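Aspartate Carbamoyltransferase Regulatory Chain (Moritella profunda, PDB 2BE7) forms the zinc-containing regulatory subunit of allosteric aspartate transcarbamoylase, probably binding nucleotide effectors and relaying their signal to the catalytic chains. Local coordinates at residues F106-N110 / F144-T150; V120-F124 / K136-C140. The contacts are given in a common frame with arbitrary orientation. Residues are numbered along the deposited sequence.

Contact 1 (F106-N110 / F144-T150); sequences FPCPN and FSKDIVT. With ZN (zinc ion), chain J.
The zinc domain of the regulatory chain holds its metal with four cysteines, and this contact lays the loop bearing the first of them, Cys-108, against the last strand of the domain's sheet and the C-terminal helix. Residues 106-108 are extended, Phe-106 at phi/psi -120/145; Pro-109 turns the chain (-61/-19). Across from them Phe-144, in beta conformation (-130/144), lies on strand 143-145, and the chain then coils into helix 146-150. The backbones come nearest at Pro-109 and Val-149, 6.2 Å between CA atoms. Pro-109 is the wedge: its CB sits 3.6 Å from the centroid of the Phe-144 ring and only 6° off the ring normal, a CH-pi contact over the face, while its CG reaches Val-149 CG2 at 3.6 Å and Ile-148 CG2 at 4.0 Å. Phe-144, chi1 m, also brings CE1 to 4.0 Å from Cys-108 SG, an oblique sulfur-aromatic contact. Phe-106 (chi1 m) packs CB against Val-149 CG1 at 3.5 Å. Cys-108, chi1 t, binds zinc through SG at 2.2 Å, and Asn-110 N donates to that SG at 3.5 Å, as backbone amides commonly do toward zinc-bound cysteine sulfurs; Cys-113, Cys-137 and Cys-140 complete the site. Asn-110 OD1 accepts from Asn-112 N, whereas its ND2 hydrogen-bonds to an acidic side chain of a catalytic chain. No hydrogen bond crosses between the two segments: the metal loop packs on strand and helix through proline, valine and aromatic surfaces, while its thiolate is engaged by zinc and a backbone amide.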
# COMPACT_ATOMS: atom_id res chain seq x y z
N PHE D 106 5.57 -6.08 -38.37
CA PHE D 106 5.80 -4.91 -37.50
C PHE D 106 5.10 -5.02 -36.14
O PHE D 106 4.00 -5.55 -36.05
CB PHE D 106 5.30 -3.63 -38.18
CG PHE D 106 5.86 -3.41 -39.57
CD1 PHE D 106 5.05 -3.58 -40.69
CD2 PHE D 106 7.19 -3.04 -39.76
CE1 PHE D 106 5.55 -3.38 -41.96
CE2 PHE D 106 7.70 -2.84 -41.02
CZ PHE D 106 6.88 -3.01 -42.13
N PRO D 107 5.74 -4.49 -35.09
CA PRO D 107 5.08 -4.45 -33.81
C PRO D 107 4.16 -3.24 -33.80
O PRO D 107 4.41 -2.28 -34.51
CB PRO D 107 6.25 -4.27 -32.84
CG PRO D 107 7.20 -3.43 -33.57
CD PRO D 107 7.06 -3.84 -35.03
N CYS D 108 3.11 -3.29 -33.01
CA CYS D 108 2.19 -2.16 -32.86
C CYS D 108 2.87 -0.96 -32.18
O CYS D 108 3.52 -1.10 -31.14
CB CYS D 108 0.99 -2.60 -32.03
SG CYS D 108 -0.31 -1.42 -32.01
N PRO D 109 2.75 0.23 -32.79
CA PRO D 109 3.26 1.44 -32.11
C PRO D 109 2.60 1.76 -30.77
O PRO D 109 3.19 2.53 -30.01
CB PRO D 109 2.98 2.55 -33.12
CG PRO D 109 2.85 1.86 -34.43
CD PRO D 109 2.24 0.54 -34.13
N ASN D 110 1.41 1.21 -30.51
CA ASN D 110 0.68 1.42 -29.24
C ASN D 110 1.31 0.58 -28.13
O ASN D 110 1.22 -0.64 -28.18
CB ASN D 110 -0.81 1.09 -29.41
CG ASN D 110 -1.60 0.97 -28.07
OD1 ASN D 110 -1.14 1.39 -27.01
ND2 ASN D 110 -2.81 0.40 -28.15
N PHE D 144 -2.24 4.00 -37.39
CA PHE D 144 -0.95 4.68 -37.49
C PHE D 144 -0.49 4.85 -38.92
O PHE D 144 -0.69 3.97 -39.75
CB PHE D 144 0.13 3.89 -36.75
CG PHE D 144 -0.15 3.70 -35.31
CD1 PHE D 144 -0.65 2.49 -34.84
CD2 PHE D 144 0.08 4.73 -34.41
CE1 PHE D 144 -0.90 2.30 -33.49
CE2 PHE D 144 -0.18 4.57 -33.06
CZ PHE D 144 -0.67 3.35 -32.59
N SER D 145 0.16 5.97 -39.20
CA SER D 145 0.69 6.24 -40.53
C SER D 145 1.91 5.36 -40.83
O SER D 145 2.82 5.27 -40.02
CB SER D 145 1.08 7.71 -40.64
OG SER D 145 1.70 8.13 -39.45
N LYS D 146 1.90 4.71 -42.01
CA LYS D 146 2.94 3.75 -42.39
C LYS D 146 4.30 4.10 -41.79
O LYS D 146 4.89 3.29 -41.08
CB LYS D 146 3.05 3.63 -43.92
N ASP D 147 4.76 5.33 -42.04
CA ASP D 147 6.06 5.81 -41.56
C ASP D 147 6.27 5.58 -40.07
O ASP D 147 7.30 5.07 -39.66
CB ASP D 147 6.24 7.30 -41.88
CG ASP D 147 6.49 7.58 -43.37
OD1 ASP D 147 6.63 6.62 -44.16
OD2 ASP D 147 6.54 8.77 -43.75
N ILE D 148 5.28 5.94 -39.25
CA ILE D 148 5.37 5.72 -37.80
C ILE D 148 5.62 4.25 -37.50
O ILE D 148 6.43 3.93 -36.63
CB ILE D 148 4.08 6.20 -37.07
CG1 ILE D 148 4.11 7.70 -36.80
CG2 ILE D 148 3.93 5.51 -35.71
CD1 ILE D 148 4.45 8.57 -38.02
N VAL D 149 4.95 3.36 -38.22
CA VAL D 149 5.09 1.91 -38.02
C VAL D 149 6.37 1.35 -38.65
O VAL D 149 6.94 0.39 -38.16
CB VAL D 149 3.88 1.16 -38.61
CG1 VAL D 149 4.01 -0.36 -38.40
CG2 VAL D 149 2.60 1.63 -37.99
N THR D 150 6.82 1.95 -39.74
CA THR D 150 8.00 1.50 -40.47
C THR D 150 9.30 1.65 -39.68
O THR D 150 10.14 0.75 -39.72
CB THR D 150 8.09 2.28 -41.79
OG1 THR D 150 7.03 1.84 -42.64
CG2 THR D 150 9.44 2.09 -42.50
ZN ZN J . -2.11 -2.59 -31.50

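Contact 2 (V120-F124 / K136-C140); sequences VTSSF and KCKYC. With ZN (zinc ion), chain J.
A single backbone hydrogen bond, short at 2.6 Å from Lys-138 N to Ser-123 O, joins two antiparallel segments exactly where strand 132-137 gives way to a zinc knuckle. Phe-124 and Cys-137 form a non-hydrogen-bonded pair, CA-CA 4.3 Å, with both side chains on the same face; Phe-124 CA also approaches Lys-136 O at 3.2 Å as a CA-H...O contact. After Cys-137 (-72/128) the chain turns at Lys-138 (-55/-39), bringing Cys-137 SG (chi1 t) and Cys-140 SG (chi1 p) to zinc at 2.4 and 2.3 Å. Phe-124, chi1 m, places CD2 4.0 Å from Cys-137 CB. From the knuckle Tyr-139, chi1 m, reaches back toward Val-120, whose CB lies 3.8 Å from Tyr-139 CZ and whose CG2 covers one ring face. Lys-138 NZ forms a salt bridge, and Tyr-139 OH a hydrogen bond, with acidic side chains of a catalytic chain: the two residues between the metal-binding cysteines thus contribute polar links to that chain.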
# COMPACT_ATOMS: atom_id res chain seq x y z
N VAL D 120 0.77 -13.80 -30.03
CA VAL D 120 -0.06 -13.50 -31.21
C VAL D 120 0.80 -12.87 -32.30
O VAL D 120 1.76 -12.16 -32.03
CB VAL D 120 -1.29 -12.59 -30.89
CG1 VAL D 120 -2.28 -13.36 -30.04
CG2 VAL D 120 -0.87 -11.30 -30.21
N THR D 121 0.44 -13.16 -33.55
CA THR D 121 1.07 -12.55 -34.72
C THR D 121 0.53 -11.14 -34.93
O THR D 121 -0.68 -10.92 -34.90
CB THR D 121 0.82 -13.45 -35.96
OG1 THR D 121 2.02 -14.17 -36.26
CG2 THR D 121 0.38 -12.66 -37.19
N SER D 122 1.42 -10.17 -35.15
CA SER D 122 0.97 -8.78 -35.35
C SER D 122 0.22 -8.65 -36.66
O SER D 122 0.51 -9.36 -37.64
CB SER D 122 2.15 -7.81 -35.32
OG SER D 122 2.93 -7.94 -36.49
N SER D 123 -0.75 -7.74 -36.69
CA SER D 123 -1.67 -7.65 -37.83
C SER D 123 -2.29 -6.27 -37.99
O SER D 123 -3.04 -5.81 -37.12
CB SER D 123 -2.79 -8.68 -37.70
OG SER D 123 -3.67 -8.61 -38.80
N PHE D 124 -1.99 -5.65 -39.13
CA PHE D 124 -2.52 -4.33 -39.47
C PHE D 124 -3.25 -4.39 -40.79
O PHE D 124 -2.83 -5.13 -41.68
CB PHE D 124 -1.39 -3.32 -39.62
CG PHE D 124 -0.47 -3.26 -38.45
CD1 PHE D 124 0.59 -4.14 -38.36
CD2 PHE D 124 -0.67 -2.33 -37.45
CE1 PHE D 124 1.45 -4.10 -37.28
CE2 PHE D 124 0.19 -2.28 -36.36
CZ PHE D 124 1.25 -3.17 -36.28
N LYS D 136 -4.07 0.23 -39.53
CA LYS D 136 -4.95 0.04 -38.38
C LYS D 136 -4.72 -1.34 -37.80
O LYS D 136 -4.88 -2.35 -38.49
CB LYS D 136 -6.42 0.22 -38.75
CG LYS D 136 -7.35 0.20 -37.54
CD LYS D 136 -8.79 0.24 -37.96
CE LYS D 136 -9.69 -0.39 -36.93
NZ LYS D 136 -11.08 -0.47 -37.46
N CYS D 137 -4.36 -1.37 -36.53
CA CYS D 137 -4.03 -2.60 -35.82
C CYS D 137 -5.25 -3.49 -35.55
O CYS D 137 -6.24 -3.04 -34.99
CB CYS D 137 -3.35 -2.25 -34.51
SG CYS D 137 -3.13 -3.61 -33.41
N LYS D 138 -5.15 -4.75 -35.95
CA LYS D 138 -6.22 -5.73 -35.74
C LYS D 138 -6.64 -5.86 -34.27
O LYS D 138 -7.81 -6.00 -33.97
CB LYS D 138 -5.73 -7.08 -36.28
CG LYS D 138 -6.65 -8.27 -36.06
CD LYS D 138 -5.83 -9.57 -36.25
CE LYS D 138 -6.64 -10.83 -36.00
NZ LYS D 138 -5.86 -11.72 -35.11
N TYR D 139 -5.68 -5.81 -33.36
CA TYR D 139 -5.98 -5.96 -31.94
C TYR D 139 -6.46 -4.65 -31.29
O TYR D 139 -7.65 -4.51 -31.05
CB TYR D 139 -4.78 -6.60 -31.21
CG TYR D 139 -4.55 -8.02 -31.65
CD1 TYR D 139 -5.23 -9.06 -31.05
CD2 TYR D 139 -3.69 -8.31 -32.70
CE1 TYR D 139 -5.05 -10.36 -31.46
CE2 TYR D 139 -3.50 -9.61 -33.11
CZ TYR D 139 -4.19 -10.64 -32.49
OH TYR D 139 -4.04 -11.95 -32.88
N CYS D 140 -5.57 -3.69 -31.04
CA CYS D 140 -5.96 -2.44 -30.36
C CYS D 140 -6.85 -1.48 -31.16
O CYS D 140 -7.36 -0.51 -30.61
CB CYS D 140 -4.74 -1.65 -29.90
SG CYS D 140 -3.73 -0.98 -31.20
ZN ZN J . -2.11 -2.59 -31.50

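Both contacts belong to one zinc site, contact 1 supplying Cys-108 and contact 2 Cys-137 and Cys-140, with Cys-113 as fourth ligand. Contact 2 is nested within the loop closed by contact 1, their centres about 11 Å apart. They reach neighbouring strands of one sheet, 143-145 and 132-137. Contact 1, largely apolar, joins loop to strand and helix, whereas contact 2 adds strand pairing and a backbone hydrogen bond. Both lie partly buried beside a catalytic chain, with five of nine touching residues buried in contact 1 and three of eight in contact 2. Phe-106 O, 2.7 Å from Ser-122 OG in a probable hydrogen bond and 3.2 Å from Phe-124 CE1, ties them together.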